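Local coordinates for beta-lactamase-related domain-containing protein (Bacteroides dorei DSM 17855, PDB 5TGF) that is of unknown function but belongs to the beta-lactamase-related family and is probably a serine hydrolase of the beta-lactamase and penicillin-binding-protein fold, at residues T11-I16 and I31-N36; P249-E254 and T262-L267. All blocks are in the same frame, centred on the assembly; numbering follows the deposited sequence.

Contact 1: T11-I16 and I31-N36; sequences TPLDSI and ICVVKN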
ATOM      1  N   THR A  11      10.645 -17.762  18.244  1.00 21.40           N
ATOM      2  CA  THR A  11       9.591 -18.699  18.526  1.00 22.44           C
ATOM      3  C   THR A  11       8.183 -18.094  18.642  1.00 21.63           C
ATOM      4  O   THR A  11       7.237 -18.679  18.128  1.00 20.92           O
ATOM      5  CB  THR A  11       9.897 -19.484  19.823  1.00 26.77           C
ATOM      6  OG1 THR A  11      11.116 -20.181  19.632  1.00 29.06           O
ATOM      7  CG2 THR A  11       8.815 -20.472  20.124  1.00 29.28           C
ATOM      8  N   PRO A  12       8.024 -16.968  19.362  1.00 23.28           N
ATOM      9  CA  PRO A  12       6.659 -16.462  19.489  1.00 22.57           C
ATOM     10  C   PRO A  12       6.027 -16.077  18.113  1.00 22.96           C
ATOM     11  O   PRO A  12       4.822 -16.268  17.905  1.00 24.13           O
ATOM     12  CB  PRO A  12       6.816 -15.251  20.402  1.00 24.78           C
ATOM     13  CG  PRO A  12       8.095 -15.489  21.134  1.00 25.87           C
ATOM     14  CD  PRO A  12       8.980 -16.151  20.135  1.00 25.01           C
ATOM     15  N   LEU A  13       6.834 -15.557  17.189  1.00 19.01           N
ATOM     16  CA  LEU A  13       6.329 -15.212  15.859  1.00 19.45           C
ATOM     17  C   LEU A  13       5.982 -16.487  15.087  1.00 19.72           C
ATOM     18  O   LEU A  13       4.906 -16.608  14.506  1.00 15.42           O
ATOM     19  CB  LEU A  13       7.369 -14.393  15.100  1.00 19.46           C
ATOM     20  CG  LEU A  13       7.020 -13.959  13.685  1.00 20.18           C
ATOM     21  CD1 LEU A  13       5.812 -13.036  13.738  1.00 24.47           C
ATOM     22  CD2 LEU A  13       8.201 -13.260  13.014  1.00 20.34           C
ATOM     23  N   ASP A  14       6.905 -17.456  15.101  1.00 22.02           N
ATOM     24  CA  ASP A  14       6.697 -18.727  14.396  1.00 22.44           C
ATOM     25  C   ASP A  14       5.451 -19.442  14.944  1.00 22.40           C
ATOM     26  O   ASP A  14       4.682 -20.052  14.190  1.00 21.13           O
ATOM     27  CB  ASP A  14       7.960 -19.586  14.529  1.00 22.98           C
ATOM     28  CG  ASP A  14       7.888 -20.901  13.737  1.00 27.58           C
ATOM     29  OD1 ASP A  14       7.437 -20.911  12.564  1.00 28.02           O
ATOM     30  OD2 ASP A  14       8.386 -21.917  14.273  1.00 27.66           O
ATOM     31  N   SER A  15       5.189 -19.310  16.244  1.00 23.91           N
ATOM     32  CA  SER A  15       4.050 -20.011  16.836  1.00 24.22           C
ATOM     33  C   SER A  15       2.769 -19.406  16.322  1.00 21.44           C
ATOM     34  O   SER A  15       1.809 -20.116  16.043  1.00 19.79           O
ATOM     35  CB  SER A  15       4.053 -19.951  18.371  1.00 30.27           C
ATOM     36  OG  SER A  15       5.051 -20.791  18.909  1.00 43.80           O
ATOM     37  N   ILE A  16       2.747 -18.086  16.214  1.00 21.19           N
ATOM     38  CA  ILE A  16       1.521 -17.410  15.773  1.00 21.78           C
ATOM     39  C   ILE A  16       1.224 -17.773  14.311  1.00 17.95           C
ATOM     40  O   ILE A  16       0.105 -18.109  13.970  1.00 19.38           O
ATOM     41  CB  ILE A  16       1.625 -15.886  15.940  1.00 25.21           C
ATOM     42  CG1 ILE A  16       1.660 -15.528  17.435  1.00 27.01           C
ATOM     43  CG2 ILE A  16       0.455 -15.189  15.239  1.00 28.82           C
ATOM     44  CD1 ILE A  16       2.044 -14.072  17.721  1.00 29.00           C
ATOM     45  N   ILE A  31       7.421 -15.327   5.426  1.00 16.50           N
ATOM     46  CA  ILE A  31       7.815 -14.097   6.088  1.00 17.29           C
ATOM     47  C   ILE A  31       9.318 -13.855   5.988  1.00 19.73           C
ATOM     48  O   ILE A  31      10.122 -14.815   5.903  1.00 19.12           O
ATOM     49  CB  ILE A  31       7.355 -14.116   7.538  1.00 17.40           C
ATOM     50  CG1 ILE A  31       7.552 -12.745   8.155  1.00 18.13           C
ATOM     51  CG2 ILE A  31       8.068 -15.190   8.331  1.00 20.68           C
ATOM     52  CD1 ILE A  31       6.656 -12.501   9.329  1.00 17.89           C
ATOM     53  N   CYS A  32       9.681 -12.579   5.954  1.00 17.29           N
ATOM     54  CA  CYS A  32      11.082 -12.132   6.090  1.00 17.53           C
ATOM     55  C   CYS A  32      11.137 -10.894   6.981  1.00 18.17           C
ATOM     56  O   CYS A  32      10.341  -9.964   6.782  1.00 17.15           O
ATOM     57  CB  CYS A  32      11.683 -11.848   4.718  1.00 17.73           C
ATOM     58  SG  CYS A  32      13.446 -11.371   4.756  1.00 22.31           S
ATOM     59  N   VAL A  33      12.011 -10.920   7.994  1.00 17.11           N
ATOM     60  CA  VAL A  33      12.225  -9.799   8.930  1.00 17.35           C
ATOM     61  C   VAL A  33      13.700  -9.401   8.886  1.00 18.09           C
ATOM     62  O   VAL A  33      14.584 -10.259   9.064  1.00 20.71           O
ATOM     63  CB  VAL A  33      11.843 -10.165  10.388  1.00 17.76           C
ATOM     64  CG1 VAL A  33      12.099  -8.991  11.322  1.00 20.72           C
ATOM     65  CG2 VAL A  33      10.403 -10.668  10.471  1.00 18.09           C
ATOM     66  N   VAL A  34      13.961  -8.123   8.634  1.00 15.17           N
ATOM     67  CA  VAL A  34      15.302  -7.612   8.479  1.00 19.46           C
ATOM     68  C   VAL A  34      15.519  -6.505   9.494  1.00 21.27           C
ATOM     69  O   VAL A  34      14.663  -5.614   9.637  1.00 18.99           O
ATOM     70  CB  VAL A  34      15.520  -7.038   7.066  1.00 21.43           C
ATOM     71  CG1 VAL A  34      16.953  -6.543   6.871  1.00 24.50           C
ATOM     72  CG2 VAL A  34      15.199  -8.099   6.019  1.00 21.61           C
ATOM     73  N   LYS A  35      16.631  -6.584  10.234  1.00 20.62           N
ATOM     74  CA  LYS A  35      16.955  -5.545  11.238  1.00 24.31           C
ATOM     75  C   LYS A  35      18.344  -5.017  10.977  1.00 27.16           C
ATOM     76  O   LYS A  35      19.291  -5.800  10.818  1.00 29.46           O
ATOM     77  CB  LYS A  35      16.858  -6.058  12.670  1.00 25.52           C
ATOM     78  CG  LYS A  35      17.300  -5.023  13.712  1.00 29.39           C
ATOM     79  CD  LYS A  35      17.162  -5.586  15.118  1.00 31.62           C
ATOM     80  CE  LYS A  35      17.099  -4.509  16.201  1.00 37.80           C
ATOM     81  NZ  LYS A  35      18.353  -3.745  16.297  1.00 37.16           N
ATOM     82  N   ASN A  36      18.443  -3.695  10.853  1.00 27.56           N
ATOM     83  CA  ASN A  36      19.717  -3.047  10.558  1.00 33.18           C
ATOM     84  C   ASN A  36      20.436  -3.776   9.398  1.00 32.05           C
ATOM     85  O   ASN A  36      21.622  -4.075   9.484  1.00 29.05           O
ATOM     86  CB  ASN A  36      20.583  -2.968  11.844  1.00 32.62           C
ATOM     87  CG  ASN A  36      19.926  -2.128  12.952  1.00 35.02           C
ATOM     88  OD1 ASN A  36      19.875  -2.547  14.104  1.00 41.86           O
ATOM     89  ND2 ASN A  36      19.394  -0.963  12.599  1.00 30.66           N
TER
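Leu-13, on the N-terminal helix 11-22, packs against Ile-31 and Val-33 of strand 28-35, laying that helix over one face of the antiparallel sheet, as expected of the beta-lactamase fold. The union is purely apolar, with no hydrogen bond across it. Leu-13 and Ile-31 meet tip to tip, CD2 of the leucine lying 4.1 Å from CD1 of the isoleucine. Leucine suits the helix because its branch sits at the end of a reach long enough to span the gap to the sheet; with CG anti to the backbone N (chi1 179°), the fork is carried out from the helix. The beta-branched isoleucine and valine suit the strand, and being two positions apart they present their side chains on the same face. Phe-41, Leu-329 and Ile-336 also touch Leu-13, so strand 38-46 and helix 328-337 widen the apolar layer.

On the helix side, Asp-14 OD1 forms a salt bridge with Lys-43 and accepts a hydrogen bond from Tyr-45, tying helix 11-22 to strand 38-46. Thr-11 O receives both the amide and the hydroxyl of Ser-15. Beside Ile-31, the same Leu-13 CD2 also reaches Val-33, 4.2 Å from its CG2.

Contact 2: P249-E254 and T262-L267; sequences PGEYVE and TSIYGL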
ATOM      1  N   PRO A 249     -14.682   7.411  13.660  1.00 21.32           N
ATOM      2  CA  PRO A 249     -14.307   6.311  14.540  1.00 21.16           C
ATOM      3  C   PRO A 249     -14.183   5.004  13.796  1.00 18.85           C
ATOM      4  O   PRO A 249     -14.931   4.743  12.864  1.00 19.93           O
ATOM      5  CB  PRO A 249     -15.489   6.237  15.552  1.00 23.57           C
ATOM      6  CG  PRO A 249     -16.169   7.552  15.475  1.00 24.45           C
ATOM      7  CD  PRO A 249     -15.930   8.080  14.086  1.00 23.18           C
ATOM      8  N   GLY A 250     -13.224   4.177  14.208  1.00 19.42           N
ATOM      9  CA  GLY A 250     -13.160   2.792  13.723  1.00 19.77           C
ATOM     10  C   GLY A 250     -12.467   2.562  12.374  1.00 16.49           C
ATOM     11  O   GLY A 250     -12.674   1.540  11.751  1.00 17.10           O
ATOM     12  N   GLU A 251     -11.615   3.489  11.919  1.00 16.09           N
ATOM     13  CA  GLU A 251     -10.778   3.169  10.755  1.00 15.47           C
ATOM     14  C   GLU A 251      -9.644   2.239  11.226  1.00 14.34           C
ATOM     15  O   GLU A 251      -9.454   2.018  12.430  1.00 12.63           O
ATOM     16  CB  GLU A 251     -10.228   4.449  10.114  1.00 16.31           C
ATOM     17  CG  GLU A 251     -11.287   5.453   9.685  1.00 19.56           C
ATOM     18  CD  GLU A 251     -12.108   5.033   8.466  1.00 23.40           C
ATOM     19  OE1 GLU A 251     -11.759   4.078   7.747  1.00 22.23           O
ATOM     20  OE2 GLU A 251     -13.175   5.648   8.254  1.00 26.52           O
ATOM     21  N   TYR A 252      -8.902   1.712  10.266  1.00 13.83           N
ATOM     22  CA  TYR A 252      -7.936   0.640  10.520  1.00 13.30           C
ATOM     23  C   TYR A 252      -6.947   0.917  11.644  1.00 12.84           C
ATOM     24  O   TYR A 252      -6.714   0.049  12.475  1.00 12.84           O
ATOM     25  CB  TYR A 252      -7.201   0.275   9.225  1.00 13.22           C
ATOM     26  CG  TYR A 252      -5.993  -0.593   9.461  1.00 13.07           C
ATOM     27  CD1 TYR A 252      -6.079  -1.984   9.568  1.00 14.82           C
ATOM     28  CD2 TYR A 252      -4.772  -0.011   9.574  1.00 13.16           C
ATOM     29  CE1 TYR A 252      -4.932  -2.727   9.783  1.00 15.64           C
ATOM     30  CE2 TYR A 252      -3.639  -0.750   9.760  1.00 15.12           C
ATOM     31  CZ  TYR A 252      -3.730  -2.095   9.916  1.00 14.84           C
ATOM     32  OH  TYR A 252      -2.535  -2.738  10.227  1.00 17.30           O
ATOM     33  N   VAL A 253      -6.360   2.106  11.694  1.00 12.75           N
ATOM     34  CA  VAL A 253      -5.337   2.357  12.722  1.00 14.41           C
ATOM     35  C   VAL A 253      -5.939   2.295  14.157  1.00 15.48           C
ATOM     36  O   VAL A 253      -5.330   1.691  15.085  1.00 14.80           O
ATOM     37  CB  VAL A 253      -4.579   3.666  12.443  1.00 15.04           C
ATOM     38  CG1 VAL A 253      -3.811   4.138  13.649  1.00 17.59           C
ATOM     39  CG2 VAL A 253      -3.667   3.515  11.232  1.00 14.59           C
ATOM     40  N   GLU A 254      -7.114   2.884  14.333  1.00 13.91           N
ATOM     41  CA  GLU A 254      -7.793   2.867  15.641  1.00 16.68           C
ATOM     42  C   GLU A 254      -8.278   1.456  15.992  1.00 16.41           C
ATOM     43  O   GLU A 254      -8.000   0.957  17.081  1.00 16.80           O
ATOM     44  CB  GLU A 254      -8.995   3.852  15.702  1.00 20.66           C
ATOM     45  CG  GLU A 254      -9.814   3.749  17.020  1.00 23.72           C
ATOM     46  CD  GLU A 254     -11.193   4.464  16.962  1.00 35.07           C
ATOM     47  OE1 GLU A 254     -11.256   5.557  16.371  1.00 32.16           O
ATOM     48  OE2 GLU A 254     -12.241   3.925  17.456  1.00 43.41           O
ATOM     49  N   THR A 262      -5.074  11.468  14.291  1.00 15.05           N
ATOM     50  CA  THR A 262      -5.890  11.648  13.081  1.00 16.75           C
ATOM     51  C   THR A 262      -5.033  11.510  11.827  1.00 14.73           C
ATOM     52  O   THR A 262      -5.585  11.313  10.747  1.00 15.99           O
ATOM     53  CB  THR A 262      -6.588  13.050  13.041  1.00 17.31           C
ATOM     54  OG1 THR A 262      -5.597  14.063  13.034  1.00 22.71           O
ATOM     55  CG2 THR A 262      -7.457  13.241  14.200  1.00 20.44           C
ATOM     56  N   SER A 263      -3.698  11.603  11.967  1.00 14.01           N
ATOM     57  CA  SER A 263      -2.766  11.587  10.843  1.00 15.04           C
ATOM     58  C   SER A 263      -2.468  10.136  10.413  1.00 15.75           C
ATOM     59  O   SER A 263      -1.310   9.698  10.345  1.00 14.86           O
ATOM     60  CB  SER A 263      -1.473  12.303  11.225  1.00 17.14           C
ATOM     61  OG  SER A 263      -0.837  11.688  12.327  1.00 16.44           O
ATOM     62  N   ILE A 264      -3.530   9.415  10.069  1.00 15.12           N
ATOM     63  CA  ILE A 264      -3.435   7.943   9.900  1.00 13.83           C
ATOM     64  C   ILE A 264      -2.909   7.476   8.540  1.00 13.15           C
ATOM     65  O   ILE A 264      -2.674   6.269   8.347  1.00 12.47           O
ATOM     66  CB  ILE A 264      -4.786   7.254  10.182  1.00 14.29           C
ATOM     67  CG1 ILE A 264      -5.862   7.762   9.203  1.00 14.24           C
ATOM     68  CG2 ILE A 264      -5.133   7.461  11.662  1.00 15.70           C
ATOM     69  CD1 ILE A 264      -7.231   7.161   9.403  1.00 17.16           C
ATOM     70  N   TYR A 265      -2.703   8.394   7.601  1.00 12.61           N
ATOM     71  CA  TYR A 265      -2.333   7.958   6.241  1.00 11.94           C
ATOM     72  C   TYR A 265      -1.408   8.958   5.588  1.00 14.32           C
ATOM     73  O   TYR A 265      -1.562  10.170   5.769  1.00 14.50           O
ATOM     74  CB  TYR A 265      -3.603   7.742   5.385  1.00 11.47           C
ATOM     75  CG  TYR A 265      -3.520   6.654   4.349  1.00 11.08           C
ATOM     76  CD1 TYR A 265      -3.759   5.326   4.672  1.00 11.43           C
ATOM     77  CD2 TYR A 265      -3.182   6.954   3.017  1.00 12.10           C
ATOM     78  CE1 TYR A 265      -3.708   4.330   3.715  1.00 10.36           C
ATOM     79  CE2 TYR A 265      -3.113   5.952   2.057  1.00 12.05           C
ATOM     80  CZ  TYR A 265      -3.375   4.645   2.410  1.00 11.70           C
ATOM     81  OH  TYR A 265      -3.350   3.647   1.432  1.00 14.32           O
ATOM     82  N   GLY A 266      -0.484   8.433   4.791  1.00 13.32           N
ATOM     83  CA  GLY A 266       0.391   9.204   3.944  1.00 13.21           C
ATOM     84  C   GLY A 266      -0.043   9.110   2.501  1.00 13.58           C
ATOM     85  O   GLY A 266      -1.217   9.396   2.191  1.00 14.20           O
ATOM     86  N   LEU A 267       0.896   8.797   1.605  1.00 12.40           N
ATOM     87  CA  LEU A 267       0.584   8.494   0.203  1.00 12.60           C
ATOM     88  C   LEU A 267       0.619   6.997  -0.028  1.00 13.03           C
ATOM     89  O   LEU A 267       1.677   6.347   0.066  1.00 13.35           O
ATOM     90  CB  LEU A 267       1.570   9.179  -0.743  1.00 14.05           C
ATOM     91  CG  LEU A 267       1.718  10.691  -0.538  1.00 14.02           C
ATOM     92  CD1 LEU A 267       2.815  11.240  -1.449  1.00 15.68           C
ATOM     93  CD2 LEU A 267       0.426  11.425  -0.838  1.00 15.14           C
TER
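The side chains of Val-253 and Ile-264 lie alongside one another, running opposite ways, a close fit of two beta-branched residues. CB of Val-253 lies 3.9 Å from CG2 of Ile-264, and Val-253 CG2 lies 4.0 Å from Ile-264 CB, so each branch point rests beside a methyl of its partner. The valine also sets CG1 close to Ile-264 CG2, giving this methyl two neighbours on one residue. A compact valine lets the helix come this near, CA of Val-253 and CA of Ile-264 being 6.5 Å apart.

Ile-264 uses its other arm for a second partner. Its CG1 is wedged between its own amide nitrogen and carbonyl carbon (chi1 61°), and the extended chain beyond carries CD1 to within 4.1 Å of CB of Glu-251. Within the beta-lactamase-type fold, this joins the start of the short helix 252-257 to the loop that runs into strand 270-274; Trp-270 of that strand touches both Val-253 and Ile-264.

Glu-251, at the N-cap position, offers Ile-264 its CB, while the bend at chi2 (-71°) turns the carboxylate from the isoleucine; OE1 is hydrogen-bonded to a glycerol that also bonds Tyr-252 N. Gly-250, whose positive phi of 84° is easy for a residue lacking CB, gives its amide N to Glu-254 OE1 in a weak 3.2 Å bond.

In the fold
Contacts 1 and 2 follow one another along the chain and share no atoms: their centres are 25 Å apart and their nearest atoms about 13 Å. The six-stranded antiparallel sheet relates them. Contact 1 covers strand 28-35, second in the sheet, whereas contact 2 sits beside strand 270-274, the outermost strand at the far side. Both are buried, although the centre of contact 1 is about 21 Å from the centre of the chain and that of contact 2 about 13 Å. Contact 2 adjoins a possible active site: the side chain of Glu-251, about 3 Å from a glycerol at nearest atoms, lies close to, without touching, an unconfirmed SxxK-like pattern. Both contacts lie away from the calcium site.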